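Neutral ceramidase (Pseudomonas aeruginosa, PDB 2ZWS) hydrolyses the N-acyl linkage of ceramides to give sphingosine and free fatty acid, and also catalyses the reverse synthesis, with one zinc ion per subunit. Local coordinates at residues Asn155-Arg160 with Gly247-Asn252. Sequence-based numbering, arbitrary orientation. Where two conformers were deposited one is given.
Sequences NASRNR and GNLSPN. Unlike the reference sequence in segment 155-160: Ser157 (reference Asn).
Arg158 and Ser250 form the hydrogen-bonded pair of a two-stranded antiparallel sheet whose strand axes run 140° apart and approach to 4.5 Å; Ser250 N gives a bond to Arg158 O (2.8 Å), and Arg158 N returns one to Ser250 O. Backbone bonds from Arg160 N to Asn248 O and from Asn252 N to Ala156 O extend the pairing on either side. Beyond the strand, Asn252 ND2 reaches Asn155 O at 3.0 Å: ND2 stands above the Asn155 carbonyl plane, while Asn155 O lies nearly in the Asn252 amide plane.

Arg158 and Ser250 share one face of the sheet. Ser250 OG meets the aliphatic part of Arg160, 3.3 Å from both its CB and CD. Arg160 CD is anti to CA (chi2 -176°) in a chain extended to NE; NH2 lies 3.0 Å from Gly247 O. Arg160 NE forms a salt bridge with Glu461, and Arg160 NH2 a hydrogen bond with the OH of Tyr448, a zinc ligand. Asn159, on the opposite face, sets its amide 74° from that of Asn248; their ND2 atoms, 3.2 Å apart, are both donors, and Asn159 ND2 bonds instead to Gly177 O, Asn248 OD1 to Val414 N.

The strand pairing thus fixes the backbone of Ser250, the probable nucleophile. Leu249 O accepts a bond from ND1 of the zinc ligand His204, and Arg160, whose positive charge may polarise the Tyr448 oxygen, links the sheet to the metal site.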
ATOM      1  N   ASN A 155       2.122  21.750   2.352  1.00 17.84           N
ATOM      2  CA  ASN A 155       3.308  21.566   3.219  1.00 17.16           C
ATOM      3  C   ASN A 155       3.531  20.084   3.637  1.00 16.82           C
ATOM      4  O   ASN A 155       4.257  19.795   4.608  1.00 16.28           O
ATOM      5  CB  ASN A 155       3.055  22.421   4.474  1.00 18.53           C
ATOM      6  CG  ASN A 155       4.291  22.619   5.343  1.00 18.99           C
ATOM      7  OD1 ASN A 155       5.395  22.884   4.844  1.00 20.25           O
ATOM      8  ND2 ASN A 155       4.097  22.533   6.657  1.00 18.61           N
ATOM      9  N   ALA A 156       2.919  19.159   2.908  1.00 15.91           N
ATOM     10  CA  ALA A 156       3.037  17.729   3.258  1.00 15.20           C
ATOM     11  C   ALA A 156       4.089  16.980   2.419  1.00 15.30           C
ATOM     12  O   ALA A 156       4.557  15.902   2.822  1.00 15.84           O
ATOM     13  CB  ALA A 156       1.657  17.033   3.165  1.00 16.33           C
ATOM     14  N   SER A 157       4.447  17.532   1.255  1.00 15.15           N
ATOM     15  CA  SER A 157       5.300  16.849   0.283  1.00 14.99           C
ATOM     16  C   SER A 157       6.352  17.763  -0.314  1.00 14.35           C
ATOM     17  O   SER A 157       6.303  18.995  -0.155  1.00 15.42           O
ATOM     18  CB  SER A 157       4.453  16.291  -0.861  1.00 14.81           C
ATOM     19  OG  SER A 157       3.730  17.341  -1.486  1.00 15.39           O
ATOM     20  N   ARG A 158       7.327  17.156  -0.976  1.00 14.26           N
ATOM     21  CA  ARG A 158       8.357  17.912  -1.687  0.50 15.52           C
ATOM     22  C   ARG A 158       8.835  17.077  -2.865  1.00 15.74           C
ATOM     23  O   ARG A 158       8.787  15.838  -2.815  1.00 15.93           O
ATOM     24  CB  ARG A 158       9.514  18.289  -0.755  0.50 15.46           C
ATOM     25  CG  ARG A 158      10.314  17.106  -0.224  0.50 15.95           C
ATOM     26  CD  ARG A 158      11.529  17.562   0.602  0.50 17.02           C
ATOM     27  NE  ARG A 158      12.607  18.078  -0.243  0.50 19.08           N
ATOM     28  CZ  ARG A 158      13.494  17.333  -0.904  0.50 21.30           C
ATOM     29  NH1 ARG A 158      13.476  16.009  -0.814  0.50 22.92           N
ATOM     30  NH2 ARG A 158      14.413  17.920  -1.654  0.50 23.44           N
ATOM     31  N   ASN A 159       9.277  17.740  -3.928  1.00 15.41           N
ATOM     32  CA  ASN A 159       9.791  17.014  -5.062  1.00 15.65           C
ATOM     33  C   ASN A 159      11.222  16.580  -4.810  1.00 16.16           C
ATOM     34  O   ASN A 159      12.088  17.408  -4.507  1.00 16.27           O
ATOM     35  CB  ASN A 159       9.722  17.882  -6.333  1.00 16.53           C
ATOM     36  CG  ASN A 159       9.884  17.067  -7.592  1.00 15.65           C
ATOM     37  OD1 ASN A 159      10.938  16.451  -7.832  1.00 17.03           O
ATOM     38  ND2 ASN A 159       8.845  17.079  -8.435  1.00 15.58           N
ATOM     39  N   ARG A 160      11.496  15.298  -5.004  1.00 15.92           N
ATOM     40  CA  ARG A 160      12.831  14.754  -4.714  1.00 16.67           C
ATOM     41  C   ARG A 160      13.741  14.715  -5.937  1.00 17.58           C
ATOM     42  O   ARG A 160      14.910  14.313  -5.858  1.00 18.36           O
ATOM     43  CB  ARG A 160      12.682  13.358  -4.063  1.00 16.08           C
ATOM     44  CG  ARG A 160      12.192  12.330  -5.009  1.00 15.51           C
ATOM     45  CD  ARG A 160      11.945  10.993  -4.343  1.00 16.11           C
ATOM     46  NE  ARG A 160      11.690   9.978  -5.356  1.00 16.75           N
ATOM     47  CZ  ARG A 160      11.422   8.698  -5.078  1.00 16.07           C
ATOM     48  NH1 ARG A 160      11.355   8.270  -3.808  1.00 17.79           N
ATOM     49  NH2 ARG A 160      11.233   7.846  -6.072  1.00 15.75           N
ATOM     50  N   GLY A 247       5.552   9.608  -8.059  1.00 13.40           N
ATOM     51  CA  GLY A 247       6.843   9.039  -8.423  1.00 13.65           C
ATOM     52  C   GLY A 247       8.029   9.877  -7.963  1.00 13.92           C
ATOM     53  O   GLY A 247       9.084   9.333  -7.584  1.00 14.75           O
ATOM     54  N   ASN A 248       7.884  11.200  -8.025  1.00 14.46           N
ATOM     55  CA  ASN A 248       8.995  12.075  -7.664  1.00 14.12           C
ATOM     56  C   ASN A 248       8.702  12.924  -6.426  1.00 14.70           C
ATOM     57  O   ASN A 248       9.304  13.979  -6.233  1.00 15.65           O
ATOM     58  CB  ASN A 248       9.469  12.958  -8.869  1.00 14.33           C
ATOM     59  CG  ASN A 248       8.318  13.739  -9.535  1.00 15.19           C
ATOM     60  OD1 ASN A 248       7.141  13.554  -9.190  1.00 14.29           O
ATOM     61  ND2 ASN A 248       8.663  14.641 -10.471  1.00 16.72           N
ATOM     62  N   LEU A 249       7.794  12.436  -5.566  1.00 13.96           N
ATOM     63  CA  LEU A 249       7.364  13.191  -4.387  1.00 14.44           C
ATOM     64  C   LEU A 249       7.643  12.449  -3.073  1.00 14.21           C
ATOM     65  O   LEU A 249       7.175  11.319  -2.865  1.00 14.64           O
ATOM     66  CB  LEU A 249       5.865  13.505  -4.468  1.00 14.37           C
ATOM     67  CG  LEU A 249       5.409  14.487  -5.542  1.00 16.81           C
ATOM     68  CD1 LEU A 249       3.892  14.444  -5.644  1.00 18.07           C
ATOM     69  CD2 LEU A 249       5.827  15.881  -5.143  1.00 18.43           C
ATOM     70  N   SER A 250       8.357  13.128  -2.189  1.00 14.01           N
ATOM     71  CA  SER A 250       8.698  12.639  -0.856  1.00 15.40           C
ATOM     72  C   SER A 250       7.925  13.395   0.221  1.00 14.91           C
ATOM     73  O   SER A 250       7.450  14.528  -0.000  1.00 14.01           O
ATOM     74  CB  SER A 250      10.174  12.937  -0.571  1.00 16.77           C
ATOM     75  OG  SER A 250      11.018  12.189  -1.415  1.00 20.60           O
ATOM     76  N   PRO A 251       7.856  12.829   1.435  1.00 15.14           N
ATOM     77  CA  PRO A 251       7.316  13.635   2.540  1.00 15.13           C
ATOM     78  C   PRO A 251       8.164  14.901   2.707  1.00 15.52           C
ATOM     79  O   PRO A 251       9.411  14.894   2.522  1.00 16.92           O
ATOM     80  CB  PRO A 251       7.495  12.729   3.767  1.00 15.63           C
ATOM     81  CG  PRO A 251       7.551  11.338   3.184  1.00 17.40           C
ATOM     82  CD  PRO A 251       8.282  11.481   1.874  1.00 15.32           C
ATOM     83  N   ASN A 252       7.499  15.986   3.048  1.00 15.44           N
ATOM     84  CA  ASN A 252       8.229  17.192   3.397  1.00 15.81           C
ATOM     85  C   ASN A 252       9.010  16.962   4.692  1.00 16.27           C
ATOM     86  O   ASN A 252       8.626  16.113   5.511  1.00 16.34           O
ATOM     87  CB  ASN A 252       7.235  18.319   3.603  1.00 16.56           C
ATOM     88  CG  ASN A 252       7.900  19.692   3.726  1.00 16.21           C
ATOM     89  OD1 ASN A 252       9.075  19.897   3.343  1.00 18.42           O
ATOM     90  ND2 ASN A 252       7.168  20.625   4.312  1.00 17.77           N
TER